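Local coordinates for protein putative glycosidase ph117-related (Bacteroides thetaiotaomicron, PDB 5A7V) that probably acts on mannosides as a glycoside hydrolase family 130 enzyme, binding mannose residues in the central pocket of a five-bladed beta-propeller, at residues G47-I52 and V370-Y375; D75-A80 and C365-V370; R105-G110 and G143-R148; F330-S335 and G345-E350. One frame throughout, in Å; residues are numbered along the deposited sequence. Where two conformers were deposited one is given.

Interaction 1 (G47-I52 and V370-Y375)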
# COMPACT_ATOMS: atom_id res chain seq x y z
N GLY A 47 1.15 -22.71 3.98
CA GLY A 47 0.10 -22.84 4.97
C GLY A 47 -0.23 -21.63 5.80
O GLY A 47 -1.18 -21.68 6.55
N ALA A 48 0.53 -20.54 5.67
CA ALA A 48 0.42 -19.39 6.56
C ALA A 48 -0.79 -18.52 6.21
O ALA A 48 -1.54 -18.06 7.07
CB ALA A 48 1.67 -18.52 6.44
N ASN A 49 -0.95 -18.26 4.93
CA ASN A 49 -1.93 -17.26 4.54
C ASN A 49 -3.34 -17.80 4.53
O ASN A 49 -3.53 -18.99 4.21
CB ASN A 49 -1.62 -16.71 3.14
CG ASN A 49 -0.44 -15.72 3.13
OD1 ASN A 49 -0.19 -15.00 4.09
ND2 ASN A 49 0.23 -15.65 2.03
N PRO A 50 -4.33 -16.93 4.77
CA PRO A 50 -4.17 -15.53 5.18
C PRO A 50 -3.71 -15.37 6.63
O PRO A 50 -4.09 -16.16 7.50
CB PRO A 50 -5.58 -14.97 5.03
CG PRO A 50 -6.48 -16.12 5.23
CD PRO A 50 -5.75 -17.31 4.66
N VAL A 51 -2.90 -14.35 6.88
CA VAL A 51 -2.37 -14.16 8.22
C VAL A 51 -3.30 -13.37 9.10
O VAL A 51 -3.18 -13.50 10.31
CB VAL A 51 -0.94 -13.58 8.22
CG1 VAL A 51 0.05 -14.57 7.62
CG2 VAL A 51 -0.87 -12.23 7.55
N ILE A 52 -4.17 -12.52 8.54
CA ILE A 52 -5.19 -11.78 9.30
C ILE A 52 -6.53 -11.91 8.56
O ILE A 52 -6.61 -11.57 7.39
CB ILE A 52 -4.81 -10.30 9.56
CG1 ILE A 52 -3.46 -10.19 10.33
CG2 ILE A 52 -5.95 -9.58 10.28
CD1 ILE A 52 -2.83 -8.84 10.42
N VAL A 370 -5.68 -10.37 4.82
CA VAL A 370 -4.28 -9.93 4.73
C VAL A 370 -3.39 -11.13 4.47
O VAL A 370 -3.48 -12.15 5.20
CB VAL A 370 -3.79 -9.23 6.03
CG1 VAL A 370 -2.30 -8.86 5.94
CG2 VAL A 370 -4.63 -7.99 6.31
N GLY A 371 -2.50 -11.01 3.48
CA GLY A 371 -1.51 -12.02 3.19
C GLY A 371 -0.11 -11.47 3.37
O GLY A 371 0.10 -10.24 3.40
N MET A 372 0.85 -12.39 3.44
CA MET A 372 2.25 -12.03 3.48
C MET A 372 3.09 -12.94 2.59
O MET A 372 2.68 -14.08 2.26
CB MET A 372 2.73 -11.95 4.92
CG MET A 372 2.78 -13.21 5.66
SD MET A 372 4.20 -14.26 5.34
CE MET A 372 5.55 -13.20 5.52
N ALA A 373 4.27 -12.45 2.23
CA ALA A 373 5.25 -13.26 1.49
C ALA A 373 6.67 -12.71 1.79
O ALA A 373 6.79 -11.54 2.21
CB ALA A 373 4.95 -13.23 -0.01
N ILE A 374 7.69 -13.54 1.60
CA ILE A 374 9.07 -13.19 2.00
C ILE A 374 10.00 -13.26 0.80
O ILE A 374 10.07 -14.29 0.11
CB ILE A 374 9.61 -14.11 3.12
CG1 ILE A 374 8.67 -14.16 4.32
CG2 ILE A 374 11.03 -13.67 3.53
CD1 ILE A 374 9.05 -15.19 5.37
N TYR A 375 10.77 -12.19 0.57
CA TYR A 375 11.90 -12.17 -0.35
C TYR A 375 13.16 -12.26 0.50
O TYR A 375 13.45 -11.35 1.31
CB TYR A 375 11.90 -10.90 -1.20
CG TYR A 375 13.20 -10.56 -1.88
CD1 TYR A 375 13.93 -11.51 -2.58
CD2 TYR A 375 13.72 -9.25 -1.80
CE1 TYR A 375 15.12 -11.16 -3.20
CE2 TYR A 375 14.90 -8.92 -2.41
CZ TYR A 375 15.62 -9.85 -3.09
OH TYR A 375 16.77 -9.46 -3.71
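Asn49 pairs its side-chain amide with the backbone of Met372 as a neighbouring peptide would, bonding both its N-H and its carbonyl. Its OD1 takes the Met372 N-H at 2.9 Å, with the donor tilted from the carbonyl plane, while ND2 gives a hydrogen to Met372 O almost within the amide's own plane and onto a lone pair of that carbonyl. The Asn49 CG stands beside the backbone N (chi1 -75°), which turns the flat amide onto the strand, and the two bonds together fix its rotation. Two residues along, the backbones take over. Val370 O receives a short bond of 2.8 Å from Val51 N and a weak one from Ile52 N, and Val370 N returns a nearly straight bond to Ile52 O. The close packing lies at this end. Ile52 CB meets Val370 CB at 3.8 Å, and Val51 spreads its two methyls, CG2 to Val370 CG1 and CG1 to Met372 CG at 3.6 Å. Met372, bent at chi2 (79°) and chi3 (50°), turns its sulfur end away from 47-52. The other side is looser and partly open to solvent: there the partly exposed Pro50, after a cis peptide bond, touches Val370 O just with CA and CB. Tyr363 and Phe336 also touch the Asn49 side chain, and Tyr92 lies against Ile52 and Val370. Val51 and Ile52 opposite Val370 form a classic beta bulge, and the N-terminal chain running beside the outer strand of the last blade is consistent with the ring closure of a beta-propeller.

Interaction 2 (D75-A80 and C365-V370). With MAN (alpha-D-mannopyranose), chain E.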
# COMPACT_ATOMS: atom_id res chain seq x y z
N ASP A 75 -14.29 -7.66 6.75
CA ASP A 75 -13.14 -7.80 5.89
C ASP A 75 -11.94 -7.14 6.57
O ASP A 75 -12.11 -6.11 7.21
CB ASP A 75 -13.43 -7.17 4.51
CG ASP A 75 -14.48 -7.96 3.70
OD1 ASP A 75 -14.13 -9.08 3.20
OD2 ASP A 75 -15.62 -7.44 3.66
N THR A 76 -10.77 -7.77 6.46
CA THR A 76 -9.53 -7.23 7.04
C THR A 76 -8.46 -7.31 5.95
O THR A 76 -8.12 -8.41 5.48
CB THR A 76 -9.07 -8.02 8.27
OG1 THR A 76 -8.98 -9.42 7.99
CG2 THR A 76 -10.00 -7.80 9.42
N PHE A 77 -7.92 -6.18 5.49
CA PHE A 77 -7.15 -6.16 4.23
C PHE A 77 -6.19 -4.97 4.24
O PHE A 77 -5.83 -4.47 5.31
CB PHE A 77 -8.10 -6.30 2.99
CG PHE A 77 -9.14 -5.23 2.81
CD1 PHE A 77 -10.23 -5.12 3.68
CD2 PHE A 77 -9.09 -4.34 1.72
CE1 PHE A 77 -11.22 -4.20 3.45
CE2 PHE A 77 -10.07 -3.42 1.48
CZ PHE A 77 -11.16 -3.34 2.36
N ASN A 78 -5.71 -4.60 3.06
CA ASN A 78 -4.88 -3.40 2.76
C ASN A 78 -4.12 -2.83 3.96
O ASN A 78 -4.58 -1.85 4.57
CB ASN A 78 -5.75 -2.38 2.07
CG ASN A 78 -6.20 -2.85 0.69
OD1 ASN A 78 -5.95 -3.99 0.29
ND2 ASN A 78 -6.92 -2.00 0.01
N PRO A 79 -2.99 -3.47 4.26
CA PRO A 79 -2.28 -3.20 5.52
C PRO A 79 -1.04 -2.33 5.35
O PRO A 79 -0.36 -2.36 4.32
CB PRO A 79 -1.82 -4.60 5.94
CG PRO A 79 -1.50 -5.25 4.63
CD PRO A 79 -2.51 -4.73 3.67
N ALA A 80 -0.72 -1.55 6.40
CA ALA A 80 0.62 -0.97 6.56
C ALA A 80 1.45 -1.94 7.38
O ALA A 80 0.91 -2.74 8.15
CB ALA A 80 0.52 0.35 7.32
N CYS A 365 -5.78 -9.19 0.18
CA CYS A 365 -6.22 -10.32 -0.65
C CYS A 365 -7.67 -10.10 -1.03
O CYS A 365 -8.57 -10.31 -0.19
CB CYS A 365 -6.10 -11.61 0.13
SG CYS A 365 -4.40 -12.04 0.67
N ALA A 366 -7.88 -9.66 -2.26
CA ALA A 366 -9.23 -9.47 -2.81
C ALA A 366 -10.14 -8.63 -1.89
O ALA A 366 -11.35 -8.86 -1.84
CB ALA A 366 -9.88 -10.79 -3.20
N ASP A 367 -9.57 -7.59 -1.27
CA ASP A 367 -10.30 -6.71 -0.36
C ASP A 367 -10.98 -7.45 0.82
O ASP A 367 -11.94 -6.97 1.38
CB ASP A 367 -11.32 -5.78 -1.05
CG ASP A 367 -10.74 -4.74 -2.00
OD1 ASP A 367 -9.51 -4.67 -2.23
OD2 ASP A 367 -11.59 -3.92 -2.51
N SER A 368 -10.41 -8.61 1.19
CA SER A 368 -11.02 -9.46 2.22
C SER A 368 -10.10 -9.94 3.35
O SER A 368 -10.57 -10.07 4.48
CB SER A 368 -11.72 -10.65 1.58
OG SER A 368 -12.95 -10.21 0.94
N LYS A 369 -8.86 -10.28 3.01
CA LYS A 369 -7.89 -10.86 3.94
C LYS A 369 -6.57 -10.09 3.87
O LYS A 369 -6.32 -9.38 2.87
CB LYS A 369 -7.66 -12.37 3.70
CG LYS A 369 -8.95 -13.23 3.58
CD LYS A 369 -9.60 -13.37 4.92
CE LYS A 369 -10.63 -14.49 5.12
NZ LYS A 369 -11.86 -14.30 4.36
N VAL A 370 -5.68 -10.37 4.82
CA VAL A 370 -4.28 -9.93 4.73
C VAL A 370 -3.39 -11.13 4.47
O VAL A 370 -3.48 -12.15 5.20
CB VAL A 370 -3.79 -9.23 6.03
CG1 VAL A 370 -2.30 -8.86 5.94
CG2 VAL A 370 -4.63 -7.99 6.31
C1 MAN E . -8.52 0.95 -5.09
C2 MAN E . -7.46 0.73 -3.99
C3 MAN E . -7.89 -0.12 -2.78
C4 MAN E . -8.70 -1.35 -3.22
C5 MAN E . -8.90 -1.42 -4.74
C6 MAN E . -9.86 -2.56 -5.16
O1 MAN E . -7.89 1.25 -6.46
O2 MAN E . -7.08 2.04 -3.55
O3 MAN E . -8.70 0.61 -1.87
O4 MAN E . -8.02 -2.47 -2.70
O5 MAN E . -9.47 -0.14 -5.16
O6 MAN E . -11.16 -2.32 -4.61
O HOH W 1 -13.14 -11.77 4.60
O HOH W 2 -7.21 -5.80 -1.54
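Asp367 lies over one face of the Phe77 ring, its CB 4.1 Å from the ring centroid in a CH-pi contact, and its own carbonyl O sits above the middle of the ring. From this perch the carboxylate grips mannose (chain E) twice: OD1 accepts from O4 and OD2 from O6, each at 2.7 Å. Asn78, on strand 75-84, reaches the same O4, ND2 giving a nearly straight bond of 3.0 Å. Water 2 ties the two side chains together, donating to Asn78 OD1 and Asp367 OD1 and accepting from Asp367 N. One shell out, the turn carrying Asp367 is held by a classic beta bulge, in which Ser368 N and Lys369 N both donate to Cys365 O. Ser368 OG donates to Asp75 OD1 at 2.8 Å, meeting it from above the carboxylate plane, and Thr76 N bonds to Ser368 O at 3.0 Å. Asp75 OD2 is taken by a salt bridge to Arg105, and Ser368 OG also has Gln341 N as a partner. Farther along, Pro79 CG slides past Val370 CG1 at 3.9 Å. The contact thus joins strand 75-84 to the turn between strands 358-365 and 369-375; strand 87-95, the antiparallel partner of 75-84, adds Arg93 beside Phe77 and Val90 beside Pro79, with strand 347-355 beside Asn78 through Phe348 and Glu350, and strand 143-151 against Ala80.

Interaction 3 (R105-G110 and G143-R148). With MAN (alpha-D-mannopyranose), chain D; BMA (beta-D-mannopyranose), chain C; MAN (alpha-D-mannopyranose), chain E.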
# COMPACT_ATOMS: atom_id res chain seq x y z
N ARG A 105 -18.83 0.70 3.81
CA ARG A 105 -18.67 0.37 5.23
C ARG A 105 -17.88 1.49 5.91
O ARG A 105 -17.61 2.53 5.30
CB ARG A 105 -17.92 -0.98 5.37
CG ARG A 105 -18.54 -2.16 4.62
CD ARG A 105 -18.05 -2.30 3.19
NE ARG A 105 -18.60 -3.53 2.62
CZ ARG A 105 -18.13 -4.74 2.83
NH1 ARG A 105 -16.99 -4.96 3.48
NH2 ARG A 105 -18.82 -5.80 2.36
N THR A 106 -17.53 1.29 7.17
CA THR A 106 -16.58 2.21 7.84
C THR A 106 -15.27 1.44 8.06
O THR A 106 -15.28 0.31 8.62
CB THR A 106 -17.13 2.71 9.21
OG1 THR A 106 -18.36 3.41 9.02
CG2 THR A 106 -16.11 3.65 9.87
N SER A 107 -14.16 2.03 7.61
CA SER A 107 -12.84 1.48 7.77
C SER A 107 -12.16 2.07 9.03
O SER A 107 -12.17 3.29 9.25
CB SER A 107 -11.98 1.80 6.54
OG SER A 107 -12.45 1.04 5.40
N ARG A 108 -11.56 1.19 9.79
CA ARG A 108 -10.79 1.52 10.99
C ARG A 108 -9.55 0.63 10.97
O ARG A 108 -9.58 -0.47 10.41
CB ARG A 108 -11.62 1.26 12.25
CG ARG A 108 -12.92 2.05 12.29
CD ARG A 108 -13.77 1.77 13.53
NE ARG A 108 -15.03 2.50 13.54
CZ ARG A 108 -16.21 2.06 13.06
NH1 ARG A 108 -16.26 0.91 12.36
NH2 ARG A 108 -17.30 2.77 13.20
N LEU A 109 -8.45 1.07 11.59
CA LEU A 109 -7.21 0.31 11.54
C LEU A 109 -6.98 -0.54 12.77
O LEU A 109 -6.94 -0.03 13.91
CB LEU A 109 -6.02 1.24 11.32
CG LEU A 109 -6.14 2.18 10.12
CD1 LEU A 109 -4.80 2.93 9.95
CD2 LEU A 109 -6.58 1.50 8.82
N GLY A 110 -6.80 -1.83 12.56
CA GLY A 110 -6.39 -2.77 13.60
C GLY A 110 -4.88 -2.74 13.79
O GLY A 110 -4.16 -2.25 12.93
N GLY A 143 -14.49 6.50 7.04
CA GLY A 143 -13.33 6.22 7.90
C GLY A 143 -11.98 6.40 7.22
O GLY A 143 -11.81 7.31 6.40
N CYS A 144 -11.04 5.57 7.65
CA CYS A 144 -9.61 5.76 7.41
C CYS A 144 -9.11 4.48 6.76
O CYS A 144 -9.14 3.41 7.36
CB CYS A 144 -8.89 6.02 8.75
SG CYS A 144 -9.68 7.32 9.73
N GLU A 145 -8.65 4.60 5.51
CA GLU A 145 -8.39 3.44 4.64
C GLU A 145 -6.93 3.34 4.23
O GLU A 145 -6.22 4.36 4.13
CB GLU A 145 -9.18 3.54 3.33
CG GLU A 145 -10.65 3.80 3.50
CD GLU A 145 -11.39 4.06 2.21
OE1 GLU A 145 -10.76 4.47 1.20
OE2 GLU A 145 -12.67 3.96 2.21
N ASP A 146 -6.47 2.14 3.96
CA ASP A 146 -5.29 1.91 3.13
C ASP A 146 -4.01 2.63 3.60
O ASP A 146 -3.40 3.42 2.88
CB ASP A 146 -5.56 2.24 1.66
CG ASP A 146 -6.70 1.46 1.00
OD1 ASP A 146 -7.23 0.53 1.61
OD2 ASP A 146 -7.00 1.85 -0.16
N PRO A 147 -3.61 2.33 4.85
CA PRO A 147 -2.43 3.02 5.41
C PRO A 147 -1.13 2.54 4.80
O PRO A 147 -0.97 1.37 4.46
CB PRO A 147 -2.49 2.66 6.91
CG PRO A 147 -3.10 1.27 6.88
CD PRO A 147 -4.16 1.34 5.78
N ARG A 148 -0.16 3.45 4.71
CA ARG A 148 1.23 3.09 4.49
C ARG A 148 2.04 3.79 5.59
O ARG A 148 1.74 4.94 5.90
CB ARG A 148 1.78 3.55 3.15
CG ARG A 148 1.33 2.70 1.99
CD ARG A 148 0.29 3.30 1.24
NE ARG A 148 0.00 2.70 -0.09
CZ ARG A 148 -1.23 2.63 -0.51
NH1 ARG A 148 -2.23 2.99 0.22
NH2 ARG A 148 -1.47 2.08 -1.69
C1 MAN D . -12.96 2.75 -3.81
C2 MAN D . -12.02 1.73 -3.33
C3 MAN D . -12.49 1.41 -1.93
C4 MAN D . -12.66 2.62 -1.02
C5 MAN D . -13.42 3.73 -1.72
C6 MAN D . -13.19 5.08 -1.07
O1 MAN D . -14.23 2.33 -4.12
O2 MAN D . -10.68 2.22 -3.20
O3 MAN D . -11.62 0.50 -1.24
O4 MAN D . -13.39 2.24 0.16
O5 MAN D . -13.00 3.90 -3.06
O6 MAN D . -11.81 5.46 -1.04
C1 BMA C . -12.93 2.59 -3.86
C2 BMA C . -12.15 1.50 -3.10
C3 BMA C . -12.72 1.38 -1.71
C4 BMA C . -12.73 2.73 -1.02
C5 BMA C . -13.31 3.82 -1.93
C6 BMA C . -13.18 5.21 -1.34
O1 BMA C . -12.55 2.79 -5.21
O2 BMA C . -10.77 1.86 -2.99
O3 BMA C . -12.00 0.38 -0.88
O4 BMA C . -13.52 2.60 0.17
O5 BMA C . -12.70 3.86 -3.24
O6 BMA C . -11.83 5.58 -1.06
C1 MAN E . -8.52 0.95 -5.09
C2 MAN E . -7.46 0.73 -3.99
C3 MAN E . -7.89 -0.12 -2.78
C4 MAN E . -8.70 -1.35 -3.22
C5 MAN E . -8.90 -1.42 -4.74
C6 MAN E . -9.86 -2.56 -5.16
O1 MAN E . -7.89 1.25 -6.46
O2 MAN E . -7.08 2.04 -3.55
O3 MAN E . -8.70 0.61 -1.87
O4 MAN E . -8.02 -2.47 -2.70
O5 MAN E . -9.47 -0.14 -5.16
O6 MAN E . -11.16 -2.32 -4.61
O HOH W 3 -14.15 2.65 4.06
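Ser107 and Cys144 join two neighbouring sheets, a blade-to-blade junction between strand 107-114 and strand 143-151 beside the sugar-binding pocket. The strands diverge at 62°, so the backbone pairing is brief: Cys144 N donates to Ser107 O at 3.0 Å, nearly straight at the hydrogen but from above the carbonyl plane. The same carbonyl receives a CA-H...O contact from Gly143, which, having no side chain, brings its CA to 3.4 Å from Ser107 O. Farther along the strand, Leu109 lays both methyls along one side of the Pro147 ring. Its CD1 meets Pro147 CB at 3.8 Å, while CD2 rests on Cys144 O at 3.5 Å; the two side chains slide past each other in opposite directions, with Met159 beside the leucine. Toward the pocket, Ser107 touches the aliphatic part of Glu145, OG to CG. The serine hydroxyl also bonds Arg93 NE and shares water 3 with Glu145 OE2. Beyond CG the Glu145 chain is extended (chi2 173°), which carries its carboxylate up to a sugar site modelled as either mannose anomer. There OE1 lies 2.7 Å from O6 of the alpha form (chain D). Asp146, next along the strand, has OD2 2.7 Å from O3 of mannose (chain E), while its OD1 pairs with Arg93 and Asn78. The backbone O of Asp146 accepts from Arg148 NH1. Consecutive acidic side chains on the inner strand of a blade, facing two adjoining sugar sites, fit the central carbohydrate-binding pocket of a GH130 five-bladed beta-propeller.

Interaction 4 (F330-S335 and G345-E350). With MAN (alpha-D-mannopyranose), chain E.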
# COMPACT_ATOMS: atom_id res chain seq x y z
N PHE A 330 4.11 -10.43 -8.79
CA PHE A 330 3.28 -11.02 -7.72
C PHE A 330 1.85 -10.78 -8.18
O PHE A 330 1.46 -9.67 -8.55
CB PHE A 330 3.60 -10.32 -6.39
CG PHE A 330 3.16 -11.07 -5.15
CD1 PHE A 330 3.86 -12.18 -4.73
CD2 PHE A 330 2.07 -10.67 -4.40
CE1 PHE A 330 3.46 -12.88 -3.59
CE2 PHE A 330 1.68 -11.36 -3.28
CZ PHE A 330 2.40 -12.46 -2.88
N ARG A 331 1.05 -11.86 -8.17
CA ARG A 331 -0.32 -11.78 -8.69
C ARG A 331 -1.19 -12.75 -7.92
O ARG A 331 -0.66 -13.63 -7.22
CB ARG A 331 -0.37 -12.05 -10.20
CG ARG A 331 -0.02 -13.47 -10.60
CD ARG A 331 -0.01 -13.60 -12.10
NE ARG A 331 0.42 -14.91 -12.57
CZ ARG A 331 -0.41 -15.95 -12.75
NH1 ARG A 331 -1.70 -15.84 -12.53
NH2 ARG A 331 0.11 -17.09 -13.16
N PRO A 332 -2.52 -12.63 -8.06
CA PRO A 332 -3.33 -13.60 -7.32
C PRO A 332 -3.09 -15.06 -7.76
O PRO A 332 -3.18 -15.38 -8.96
CB PRO A 332 -4.78 -13.17 -7.62
CG PRO A 332 -4.65 -11.67 -7.79
CD PRO A 332 -3.35 -11.54 -8.59
N MET A 333 -2.78 -15.91 -6.80
CA MET A 333 -2.50 -17.32 -7.03
C MET A 333 -3.37 -18.23 -6.15
O MET A 333 -3.82 -19.27 -6.61
CB MET A 333 -1.03 -17.65 -6.76
CG MET A 333 -0.02 -16.96 -7.65
SD MET A 333 -0.06 -17.35 -9.37
CE MET A 333 0.50 -19.06 -9.30
N ASP A 334 -3.63 -17.85 -4.92
CA ASP A 334 -4.47 -18.61 -4.01
C ASP A 334 -5.93 -18.13 -4.06
O ASP A 334 -6.24 -17.02 -4.48
CB ASP A 334 -3.90 -18.52 -2.58
CG ASP A 334 -2.57 -19.23 -2.43
OD1 ASP A 334 -2.17 -20.04 -3.31
OD2 ASP A 334 -1.90 -19.05 -1.41
N SER A 335 -6.84 -19.00 -3.62
CA SER A 335 -8.26 -18.73 -3.74
C SER A 335 -8.72 -17.40 -3.17
O SER A 335 -9.50 -16.67 -3.79
CB SER A 335 -9.08 -19.89 -3.14
OG SER A 335 -8.87 -19.99 -1.74
N GLY A 345 -10.30 -10.09 -7.90
CA GLY A 345 -9.05 -10.47 -7.30
C GLY A 345 -8.04 -9.35 -7.12
O GLY A 345 -7.92 -8.49 -7.96
N THR A 346 -7.30 -9.40 -6.00
CA THR A 346 -6.14 -8.50 -5.80
C THR A 346 -5.07 -9.22 -5.04
O THR A 346 -5.39 -10.04 -4.15
CB THR A 346 -6.46 -7.20 -5.00
OG1 THR A 346 -6.55 -7.55 -3.61
CG2 THR A 346 -7.69 -6.46 -5.44
N VAL A 347 -3.82 -8.80 -5.27
CA VAL A 347 -2.75 -8.85 -4.27
C VAL A 347 -2.28 -7.41 -4.12
O VAL A 347 -1.39 -6.94 -4.85
CB VAL A 347 -1.62 -9.84 -4.59
CG1 VAL A 347 -2.11 -11.27 -4.41
CG2 VAL A 347 -1.04 -9.67 -6.00
N PHE A 348 -2.93 -6.67 -3.23
CA PHE A 348 -2.75 -5.21 -3.16
C PHE A 348 -1.60 -4.90 -2.19
O PHE A 348 -1.77 -4.94 -0.98
CB PHE A 348 -4.04 -4.53 -2.73
CG PHE A 348 -4.05 -3.05 -2.96
CD1 PHE A 348 -4.31 -2.51 -4.22
CD2 PHE A 348 -3.70 -2.17 -1.90
CE1 PHE A 348 -4.26 -1.16 -4.44
CE2 PHE A 348 -3.67 -0.82 -2.13
CZ PHE A 348 -3.94 -0.30 -3.37
N ILE A 349 -0.41 -4.69 -2.77
CA ILE A 349 0.79 -4.57 -1.97
C ILE A 349 0.89 -3.21 -1.32
O ILE A 349 0.64 -2.18 -1.95
CB ILE A 349 2.03 -4.96 -2.79
CG1 ILE A 349 2.28 -4.05 -4.00
CG2 ILE A 349 1.99 -6.43 -3.19
CD1 ILE A 349 3.71 -4.05 -4.50
N GLU A 350 1.27 -3.23 -0.03
CA GLU A 350 1.11 -2.01 0.75
C GLU A 350 2.07 -1.88 1.93
O GLU A 350 2.29 -0.72 2.36
CB GLU A 350 -0.33 -1.93 1.21
CG GLU A 350 -0.77 -0.61 1.78
CD GLU A 350 -2.26 -0.52 1.97
OE1 GLU A 350 -3.04 -1.06 1.15
OE2 GLU A 350 -2.76 0.15 2.93
C1 MAN E . -8.52 0.95 -5.09
C2 MAN E . -7.46 0.73 -3.99
C3 MAN E . -7.89 -0.12 -2.78
C4 MAN E . -8.70 -1.35 -3.22
C5 MAN E . -8.90 -1.42 -4.74
C6 MAN E . -9.86 -2.56 -5.16
O1 MAN E . -7.89 1.25 -6.46
O2 MAN E . -7.08 2.04 -3.55
O3 MAN E . -8.70 0.61 -1.87
O4 MAN E . -8.02 -2.47 -2.70
O5 MAN E . -9.47 -0.14 -5.16
O6 MAN E . -11.16 -2.32 -4.61
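Val347, at the start of the inner strand of the last beta-propeller blade, packs its outward side chain against Phe330 and Pro332 in the loop that leads to helix 335-338. The touching parts run at 150° to each other, yet no hydrogen bond joins them; the contact is apolar. Val347 CG2 does most of the touching. Placed between the backbone N and the carbonyl carbon (chi1 of CG1 -72°), it meets Phe330 CD2 at 3.6 Å, Arg331 CA at 3.5 Å and Pro332 CD at 3.9 Å. The phenylalanine crosses the valine at about a right angle, and its CD2 also comes loosely to Ile349 CG2. Pro332 CG leans on the backbone before the valine, 3.7 Å from Thr346 C. Around this patch, Tyr363 stacks edge-to-face on Phe330, and Glu337 of the short helix touches both Pro332 and Val347. Alternation along the strand sends the residue between Val347 and Ile349 the opposite way, away from the loop and into the pocket. There Phe348 presents a ring face to mannose (chain E), with its CZ 3.7 Å from the sugar's C2.

The contacts nest along the chain: interaction 1 encloses interaction 2, which encloses interactions 3 and 4 in series. Interactions 1 and 2 share Val370 and strand 369-375, with centres 11 Å apart, and interaction 4 reaches the same sheet, its Phe330 packing on Ala373. Interaction 2 is the hub, its centre about 10 Å from those of interactions 3 and 4, which lie 19 Å from each other. Ala80 packing on Pro147 joins it to interaction 3, and a probable bond from Ala366 to Thr346 ties it to interaction 4. Interactions 2, 3 and 4 all touch mannose (chain E), so the first, second and last blades meet round the sugar, with interaction 1 on the outer side.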